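Local coordinates for protein acetyl-CoA acetyltransferase A (Ascaris suum, PDB 6BJA) that probably catalyses the reversible condensation and thiolytic cleavage of acyl-coenzyme A thioesters, as a thiolase of lipid metabolism, at residues Ala302-Leu307 with Lys335-Asp340; Tyr131-Glu136 with Gly140-Val145; Asp10-Ser15 with Glu269-Gly274. All coordinates share one frame; numbering follows the deposited sequence.

Contact 1, Ala302-Leu307 with Lys335-Asp340, packs two helices of the C-terminal thiolase region, with the Val303 side chain about 10 Å from that of Cys383, a predicted catalytic proton acceptor. Contact 3 sets a strand of the central sheet against a short helix; it lies away from the known and predicted sites, its centre 29 Å from that of contact 1. Contact 2, the pairing at the base of a protruding loop, is nested in sequence within the long loop closed by contact 3, yet their centres are 51 Å apart, on opposite sides of the chain's centre. The Val145 side chain of contact 2 is about 13 Å from a bound coenzyme A.

Contact 1. Residues Ala302-Leu307 with Lys335-Asp340; sequences AVKQLL and KELRLD
Val303 and Leu337 form the apolar part of this helix-helix contact. Val303 has CG1 anti to its own backbone nitrogen (chi1 166°), which sends that methyl toward the neighbouring helix, where it lies 3.9 Å from Leu337 CD1. The same leucine methyl is also 4.1 Å from Val303 CB, so one branch of Leu337 meets both CB and CG1 of the valine. Its other branch serves Lys304: the two side chains run past each other in opposite directions, and Leu337 CD2 rests 4.1 Å from Lys304 CG and 3.7 Å from Lys304 NZ.

The setting is the C-terminal half of the thiolase fold. Helix 298-310 packs on the sheet through Ala302, Val303 and Leu306, with Val303 on Val379, Ala381 and Ala391. Helix 327-337 lies alongside it and ends in a Schellman motif at Arg338, which has positive phi.

Polar groups meet more loosely, at the exposed margin. The lysine chain is extended until its last torsion, chi4 -55°, where the bend carries the ammonium over the leucine methyl. Lys304 NZ remains 4.6 Å from Glu336 OE2, too far for a salt bridge, although the opposite charges probably attract weakly. The other carboxylate oxygen, Glu336 OE1, is hydrogen-bonded to Tyr173 OH, which helps to fix the rotation of the acid.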
loop_
_atom_site.group_PDB
_atom_site.type_symbol
_atom_site.label_atom_id
_atom_site.label_comp_id
_atom_site.label_asym_id
_atom_site.label_seq_id
_atom_site.Cartn_x
_atom_site.Cartn_y
_atom_site.Cartn_z
ATOM N N ALA A 302 19.100 -10.514 36.409
ATOM C CA ALA A 302 19.657 -11.716 35.817
ATOM C C ALA A 302 21.079 -11.947 36.316
ATOM O O ALA A 302 21.471 -13.078 36.596
ATOM C CB ALA A 302 19.626 -11.618 34.305
ATOM N N VAL A 303 21.856 -10.872 36.423
ATOM C CA VAL A 303 23.242 -10.984 36.874
ATOM C C VAL A 303 23.320 -11.422 38.344
ATOM O O VAL A 303 24.171 -12.231 38.699
ATOM C CB VAL A 303 23.987 -9.655 36.672
ATOM C CG1 VAL A 303 25.324 -9.635 37.439
ATOM C CG2 VAL A 303 24.194 -9.413 35.198
ATOM N N LYS A 304 22.427 -10.918 39.190
ATOM C CA LYS A 304 22.429 -11.338 40.593
ATOM C C LYS A 304 22.250 -12.857 40.683
ATOM O O LYS A 304 22.967 -13.530 41.418
ATOM C CB LYS A 304 21.341 -10.600 41.380
ATOM C CG LYS A 304 21.712 -9.163 41.633
ATOM C CD LYS A 304 20.594 -8.383 42.311
ATOM C CE LYS A 304 20.951 -6.924 42.372
ATOM N NZ LYS A 304 22.272 -6.748 43.037
ATOM N N GLN A 305 21.346 -13.393 39.868
ATOM C CA GLN A 305 21.105 -14.831 39.801
ATOM C C GLN A 305 22.332 -15.555 39.263
ATOM O O GLN A 305 22.781 -16.546 39.821
ATOM C CB GLN A 305 19.890 -15.119 38.923
ATOM C CG GLN A 305 19.539 -16.591 38.775
ATOM C CD GLN A 305 19.326 -17.283 40.106
ATOM O OE1 GLN A 305 18.640 -16.764 40.990
ATOM N NE2 GLN A 305 19.923 -18.460 40.260
ATOM N N LEU A 306 22.889 -15.019 38.185
ATOM C CA LEU A 306 24.074 -15.592 37.557
ATOM C C LEU A 306 25.237 -15.741 38.540
ATOM O O LEU A 306 25.874 -16.787 38.624
ATOM C CB LEU A 306 24.492 -14.712 36.380
ATOM C CG LEU A 306 25.664 -15.162 35.508
ATOM C CD1 LEU A 306 25.296 -16.394 34.706
ATOM C CD2 LEU A 306 26.092 -14.041 34.576
ATOM N N LEU A 307 25.507 -14.678 39.290
ATOM C CA LEU A 307 26.638 -14.650 40.211
ATOM C C LEU A 307 26.367 -15.548 41.420
ATOM O O LEU A 307 27.253 -16.270 41.863
ATOM C CB LEU A 307 26.924 -13.219 40.653
ATOM C CG LEU A 307 27.411 -12.236 39.586
ATOM C CD1 LEU A 307 27.592 -10.857 40.205
ATOM C CD2 LEU A 307 28.718 -12.693 38.977
ATOM N N LYS A 335 24.812 1.272 38.544
ATOM C CA LYS A 335 24.401 1.731 39.866
ATOM C C LYS A 335 23.882 0.594 40.730
ATOM O O LYS A 335 24.231 0.466 41.909
ATOM C CB LYS A 335 23.331 2.824 39.740
ATOM C CG LYS A 335 23.010 3.527 41.060
ATOM C CD LYS A 335 24.251 4.282 41.505
ATOM C CE LYS A 335 24.117 4.970 42.835
ATOM N NZ LYS A 335 25.480 5.517 43.144
ATOM N N GLU A 336 23.032 -0.244 40.154
ATOM C CA GLU A 336 22.418 -1.316 40.916
ATOM C C GLU A 336 23.441 -2.339 41.402
ATOM O O GLU A 336 23.361 -2.817 42.535
ATOM C CB GLU A 336 21.346 -1.991 40.070
ATOM C CG GLU A 336 20.560 -3.012 40.824
ATOM C CD GLU A 336 19.676 -2.414 41.897
ATOM O OE1 GLU A 336 19.278 -1.238 41.772
ATOM O OE2 GLU A 336 19.362 -3.145 42.853
ATOM N N LEU A 337 24.412 -2.668 40.551
ATOM C CA LEU A 337 25.424 -3.662 40.882
ATOM C C LEU A 337 26.676 -3.063 41.519
ATOM O O LEU A 337 27.606 -3.800 41.849
ATOM C CB LEU A 337 25.831 -4.419 39.621
ATOM C CG LEU A 337 24.680 -5.251 39.065
ATOM C CD1 LEU A 337 25.056 -5.801 37.712
ATOM C CD2 LEU A 337 24.297 -6.390 39.998
ATOM N N ARG A 338 26.694 -1.734 41.659
ATOM C CA ARG A 338 27.813 -0.983 42.251
ATOM C C ARG A 338 29.128 -1.313 41.551
ATOM O O ARG A 338 30.154 -1.577 42.189
ATOM C CB ARG A 338 27.925 -1.265 43.745
ATOM C CG ARG A 338 26.656 -0.950 44.525
ATOM C CD ARG A 338 26.840 -1.294 45.994
ATOM N NE ARG A 338 25.789 -2.185 46.483
ATOM C CZ ARG A 338 24.749 -1.807 47.226
ATOM N NH1 ARG A 338 24.595 -0.539 47.601
ATOM N NH2 ARG A 338 23.857 -2.711 47.608
ATOM N N LEU A 339 29.089 -1.271 40.220
ATOM C CA LEU A 339 30.280 -1.518 39.416
ATOM C C LEU A 339 31.196 -0.309 39.200
ATOM O O LEU A 339 30.784 0.843 39.235
ATOM C CB LEU A 339 29.853 -2.064 38.046
ATOM C CG LEU A 339 28.935 -3.273 38.094
ATOM C CD1 LEU A 339 28.564 -3.705 36.654
ATOM C CD2 LEU A 339 29.530 -4.428 38.881
ATOM N N ASP A 340 32.459 -0.605 38.951
ATOM C CA ASP A 340 33.392 0.390 38.448
ATOM C C ASP A 340 33.048 0.667 36.985
ATOM O O ASP A 340 33.175 -0.235 36.132
ATOM C CB ASP A 340 34.817 -0.118 38.586
ATOM C CG ASP A 340 35.847 0.882 38.101
ATOM O OD1 ASP A 340 35.486 1.912 37.501
ATOM O OD2 ASP A 340 37.048 0.615 38.298
#

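Contact 2. Residues Tyr131-Glu136 with Gly140-Val145; sequences YVPRGE and GGVQLV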
loop_
_atom_site.group_PDB
_atom_site.type_symbol
_atom_site.label_atom_id
_atom_site.label_comp_id
_atom_site.label_asym_id
_atom_site.label_seq_id
_atom_site.Cartn_x
_atom_site.Cartn_y
_atom_site.Cartn_z
ATOM N N TYR A 131 3.194 -2.702 6.558
ATOM C CA TYR A 131 2.127 -3.684 6.452
ATOM C C TYR A 131 0.816 -3.066 5.985
ATOM O O TYR A 131 0.367 -2.060 6.525
ATOM C CB TYR A 131 1.882 -4.350 7.815
ATOM C CG TYR A 131 3.096 -4.955 8.498
ATOM C CD1 TYR A 131 4.043 -5.662 7.774
ATOM C CD2 TYR A 131 3.260 -4.863 9.880
ATOM C CE1 TYR A 131 5.117 -6.246 8.394
ATOM C CE2 TYR A 131 4.330 -5.440 10.512
ATOM C CZ TYR A 131 5.263 -6.135 9.757
ATOM O OH TYR A 131 6.339 -6.732 10.367
ATOM N N VAL A 132 0.217 -3.705 4.988
ATOM C CA VAL A 132 -1.189 -3.509 4.608
ATOM C C VAL A 132 -2.000 -4.658 5.181
ATOM O O VAL A 132 -1.659 -5.811 4.954
ATOM C CB VAL A 132 -1.351 -3.485 3.085
ATOM C CG1 VAL A 132 -2.801 -3.305 2.681
ATOM C CG2 VAL A 132 -0.506 -2.384 2.470
ATOM N N PRO A 133 -3.076 -4.364 5.920
ATOM C CA PRO A 133 -3.819 -5.484 6.518
ATOM C C PRO A 133 -4.548 -6.347 5.496
ATOM O O PRO A 133 -4.878 -5.891 4.398
ATOM C CB PRO A 133 -4.815 -4.780 7.456
ATOM C CG PRO A 133 -4.983 -3.446 6.886
ATOM C CD PRO A 133 -3.632 -3.064 6.338
ATOM N N ARG A 134 -4.750 -7.620 5.846
ATOM C CA ARG A 134 -5.508 -8.552 5.040
ATOM C C ARG A 134 -6.967 -8.136 5.074
ATOM O O ARG A 134 -7.411 -7.521 6.032
ATOM C CB ARG A 134 -5.331 -9.975 5.579
ATOM C CG ARG A 134 -6.065 -11.094 4.809
ATOM C CD ARG A 134 -5.370 -11.528 3.522
ATOM N NE ARG A 134 -3.958 -11.759 3.739
ATOM C CZ ARG A 134 -3.129 -12.339 2.886
ATOM N NH1 ARG A 134 -3.542 -12.831 1.708
ATOM N NH2 ARG A 134 -1.877 -12.466 3.243
ATOM N N GLY A 135 -7.707 -8.456 4.028
ATOM C CA GLY A 135 -9.129 -8.163 4.031
ATOM C C GLY A 135 -9.351 -6.767 3.509
ATOM O O GLY A 135 -8.444 -5.926 3.561
ATOM N N GLU A 136 -10.549 -6.499 3.011
ATOM C CA GLU A 136 -10.722 -5.295 2.226
ATOM C C GLU A 136 -10.610 -4.066 3.098
ATOM O O GLU A 136 -11.026 -4.027 4.263
ATOM C CB GLU A 136 -12.045 -5.296 1.464
ATOM C CG GLU A 136 -13.283 -4.958 2.260
ATOM C CD GLU A 136 -14.529 -5.004 1.387
ATOM O OE1 GLU A 136 -14.414 -4.673 0.183
ATOM O OE2 GLU A 136 -15.610 -5.382 1.895
ATOM N N GLY A 140 -12.435 5.207 3.841
ATOM C CA GLY A 140 -11.583 6.109 4.578
ATOM C C GLY A 140 -10.142 5.654 4.649
ATOM O O GLY A 140 -9.296 6.372 5.141
ATOM N N GLY A 141 -9.878 4.447 4.169
ATOM C CA GLY A 141 -8.521 3.936 4.173
ATOM C C GLY A 141 -8.094 3.321 5.489
ATOM O O GLY A 141 -8.907 3.002 6.361
ATOM N N VAL A 142 -6.788 3.128 5.607
ATOM C CA VAL A 142 -6.196 2.449 6.739
ATOM C C VAL A 142 -4.758 2.924 6.887
ATOM O O VAL A 142 -4.153 3.401 5.934
ATOM C CB VAL A 142 -6.225 0.920 6.558
ATOM C CG1 VAL A 142 -5.310 0.490 5.410
ATOM C CG2 VAL A 142 -5.845 0.219 7.841
ATOM N N GLN A 143 -4.214 2.810 8.091
ATOM C CA GLN A 143 -2.823 3.159 8.327
ATOM C C GLN A 143 -1.915 2.052 7.818
ATOM O O GLN A 143 -2.193 0.867 8.036
ATOM C CB GLN A 143 -2.580 3.386 9.819
ATOM C CG GLN A 143 -1.316 4.155 10.128
ATOM C CD GLN A 143 -1.500 5.657 9.975
ATOM O OE1 GLN A 143 -2.540 6.203 10.343
ATOM N NE2 GLN A 143 -0.493 6.328 9.442
ATOM N N LEU A 144 -0.860 2.426 7.093
ATOM C CA LEU A 144 0.228 1.509 6.785
ATOM C C LEU A 144 1.090 1.406 8.023
ATOM O O LEU A 144 1.606 2.406 8.501
ATOM C CB LEU A 144 1.061 2.014 5.609
ATOM C CG LEU A 144 1.166 1.200 4.339
ATOM C CD1 LEU A 144 -0.201 0.800 3.882
ATOM C CD2 LEU A 144 1.853 2.057 3.294
ATOM N N VAL A 145 1.227 0.200 8.546
ATOM C CA VAL A 145 1.901 -0.034 9.813
ATOM C C VAL A 145 3.384 -0.245 9.547
ATOM O O VAL A 145 3.751 -0.982 8.643
ATOM C CB VAL A 145 1.317 -1.257 10.512
ATOM C CG1 VAL A 145 2.092 -1.591 11.784
ATOM C CG2 VAL A 145 -0.156 -1.030 10.812
#
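Tyr131 and Val145 pair through both of their backbone polar groups: Tyr131 N donates to Val145 O at 2.8 Å, and Val145 N returns a longer bond to Tyr131 O at 3.2 Å. The second comes in the carbonyl plane onto a lone pair of Tyr131 O and is nearly straight, 164° at the hydrogen. This antiparallel hydrogen-bonded pair stands at the base of a long loop that reaches well away from the body of the chain, consistent with the tetramerisation loop of tetrameric thiolases. Tyr131 and Val132 also pair with a strand of the second subunit, and Val142 and Leu144 make backbone hydrogen bonds with the third subunit. A weaker CA-H...O contact joins Leu144 CA to Tyr131 O at 3.6 Å.

Val145 CG1 approaches the tyrosine ring obliquely, 4.0 Å from Tyr131 CD2, while a hydrogen bond between Tyr131 OH and Asp151 OD2 tethers the ring's far end. Further out, the edge of the Pro133 pyrrolidine meets both methyls of Val142, Pro133 CG 3.9 Å from Val142 CG2 and Pro133 CD 4.0 Å from Val142 CG1. On the other side of the backbone pair from the tyrosine ring the fit is tight: Val132 CG2, the branch beside its backbone N, is pressed to 3.5 Å from Leu144 CD1.

Contact 3. Residues Asp10-Ser15 with Glu269-Gly274; sequences DVYILS and EVVQEG
Tyr12 meets Val271 along the inner half of its side chain, and one methyl takes nearly all of the contact. At the start, Tyr12 CB lies 4.1 Å from Val271 CG2. The first torsion, chi1 -68°, places CG beside the backbone nitrogen, and Tyr12 CG stays at the same 4.1 Å from that methyl. The closest approach comes one atom later, where Tyr12 CD1 is 3.9 Å from Val271 CG2. The methyl comes in obliquely to the ring, and the two side chains cross at about a right angle. Beyond this the ring runs past the valine, and the hydroxyl at its tip makes a weak hydrogen bond with Lys281 NZ, an atom of strand 280-289. That ammonium also forms a salt bridge with Asp10 OD2, which ties the residue just before strand 11-23 to strand 280-289.

In the fold, helix 268-274 belongs to a beta-alpha-beta crossover. It joins the parallel strands 257-267 and 280-289, between which strand 11-23 is inserted antiparallel to both. Tyr12 and Leu14 both point their side chains toward this helix, from the same face of the strand.

Leu14, two residues along, packs against Val264 and Ala266 of the adjacent strand 257-267 as well as against the helix. On the helix side it shares the methyl already engaged by the tyrosine: Leu14 CD2 is 4.3 Å from Val271 CG2.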
loop_
_atom_site.group_PDB
_atom_site.type_symbol
_atom_site.label_atom_id
_atom_site.label_comp_id
_atom_site.label_asym_id
_atom_site.label_seq_id
_atom_site.Cartn_x
_atom_site.Cartn_y
_atom_site.Cartn_z
ATOM N N ASP A 10 31.063 -29.775 28.748
ATOM C CA ASP A 10 31.376 -28.373 28.921
ATOM C C ASP A 10 31.172 -27.676 27.587
ATOM O O ASP A 10 31.224 -28.316 26.544
ATOM C CB ASP A 10 32.811 -28.188 29.395
ATOM C CG ASP A 10 33.032 -28.679 30.804
ATOM O OD1 ASP A 10 32.042 -29.013 31.485
ATOM O OD2 ASP A 10 34.202 -28.719 31.227
ATOM N N VAL A 11 30.962 -26.364 27.633
ATOM C CA VAL A 11 30.665 -25.575 26.445
ATOM C C VAL A 11 31.766 -24.564 26.160
ATOM O O VAL A 11 32.039 -23.684 26.969
ATOM C CB VAL A 11 29.331 -24.831 26.618
ATOM C CG1 VAL A 11 29.001 -23.981 25.408
ATOM C CG2 VAL A 11 28.203 -25.821 26.872
ATOM N N TYR A 12 32.402 -24.707 25.001
ATOM C CA TYR A 12 33.460 -23.780 24.601
ATOM C C TYR A 12 33.052 -22.933 23.416
ATOM O O TYR A 12 32.278 -23.368 22.568
ATOM C CB TYR A 12 34.734 -24.546 24.263
ATOM C CG TYR A 12 35.353 -25.190 25.470
ATOM C CD1 TYR A 12 34.997 -26.480 25.839
ATOM C CD2 TYR A 12 36.281 -24.513 26.247
ATOM C CE1 TYR A 12 35.559 -27.084 26.949
ATOM C CE2 TYR A 12 36.841 -25.101 27.363
ATOM C CZ TYR A 12 36.476 -26.391 27.705
ATOM O OH TYR A 12 37.031 -26.977 28.813
ATOM N N ILE A 13 33.576 -21.710 23.383
ATOM C CA ILE A 13 33.458 -20.826 22.234
ATOM C C ILE A 13 34.709 -21.002 21.384
ATOM O O ILE A 13 35.803 -20.739 21.867
ATOM C CB ILE A 13 33.320 -19.360 22.687
ATOM C CG1 ILE A 13 32.015 -19.181 23.466
ATOM C CG2 ILE A 13 33.352 -18.416 21.501
ATOM C CD1 ILE A 13 31.865 -17.862 24.179
ATOM N N LEU A 14 34.552 -21.446 20.145
ATOM C CA LEU A 14 35.697 -21.628 19.244
ATOM C C LEU A 14 35.993 -20.374 18.450
ATOM O O LEU A 14 37.149 -20.121 18.102
ATOM C CB LEU A 14 35.452 -22.771 18.283
ATOM C CG LEU A 14 35.212 -24.146 18.904
ATOM C CD1 LEU A 14 35.147 -25.199 17.808
ATOM C CD2 LEU A 14 36.299 -24.492 19.920
ATOM N N SER A 15 34.955 -19.591 18.167
ATOM C CA SER A 15 35.076 -18.394 17.365
ATOM C C SER A 15 33.938 -17.453 17.691
ATOM O O SER A 15 32.883 -17.891 18.159
ATOM C CB SER A 15 35.075 -18.719 15.874
ATOM O OG SER A 15 33.858 -19.336 15.492
ATOM N N GLU A 269 34.388 -32.525 24.645
ATOM C CA GLU A 269 34.822 -33.737 23.947
ATOM C C GLU A 269 35.387 -33.395 22.568
ATOM O O GLU A 269 36.440 -33.894 22.192
ATOM C CB GLU A 269 33.677 -34.746 23.819
ATOM C CG GLU A 269 34.129 -36.123 23.339
ATOM C CD GLU A 269 33.020 -37.178 23.414
ATOM O OE1 GLU A 269 33.215 -38.202 24.108
ATOM O OE2 GLU A 269 31.959 -36.987 22.776
ATOM N N VAL A 270 34.696 -32.536 21.827
ATOM C CA VAL A 270 35.181 -32.078 20.527
ATOM C C VAL A 270 36.541 -31.398 20.641
ATOM O O VAL A 270 37.454 -31.614 19.830
ATOM C CB VAL A 270 34.178 -31.100 19.884
ATOM C CG1 VAL A 270 34.796 -30.369 18.692
ATOM C CG2 VAL A 270 32.944 -31.846 19.474
ATOM N N VAL A 271 36.668 -30.532 21.630
ATOM C CA VAL A 271 37.905 -29.814 21.839
ATOM C C VAL A 271 39.049 -30.789 22.087
ATOM O O VAL A 271 40.107 -30.676 21.481
ATOM C CB VAL A 271 37.752 -28.837 23.007
ATOM C CG1 VAL A 271 39.076 -28.230 23.391
ATOM C CG2 VAL A 271 36.755 -27.760 22.619
ATOM N N GLN A 272 38.822 -31.761 22.961
ATOM C CA GLN A 272 39.852 -32.730 23.303
ATOM C C GLN A 272 40.232 -33.570 22.084
ATOM O O GLN A 272 41.414 -33.701 21.745
ATOM C CB GLN A 272 39.374 -33.631 24.449
ATOM C CG GLN A 272 39.729 -33.132 25.857
ATOM C CD GLN A 272 38.604 -32.357 26.547
ATOM O OE1 GLN A 272 37.741 -32.948 27.205
ATOM N NE2 GLN A 272 38.624 -31.027 26.418
ATOM N N GLU A 273 39.230 -34.119 21.412
ATOM C CA GLU A 273 39.469 -34.992 20.265
ATOM C C GLU A 273 40.151 -34.266 19.109
ATOM O O GLU A 273 40.921 -34.863 18.363
ATOM C CB GLU A 273 38.156 -35.595 19.778
ATOM C CG GLU A 273 37.587 -36.659 20.699
ATOM C CD GLU A 273 36.208 -37.144 20.272
ATOM O OE1 GLU A 273 35.687 -36.667 19.237
ATOM O OE2 GLU A 273 35.642 -38.008 20.977
ATOM N N GLY A 274 39.870 -32.975 18.969
ATOM C CA GLY A 274 40.376 -32.188 17.861
ATOM C C GLY A 274 41.666 -31.448 18.143
ATOM O O GLY A 274 42.211 -30.803 17.251
#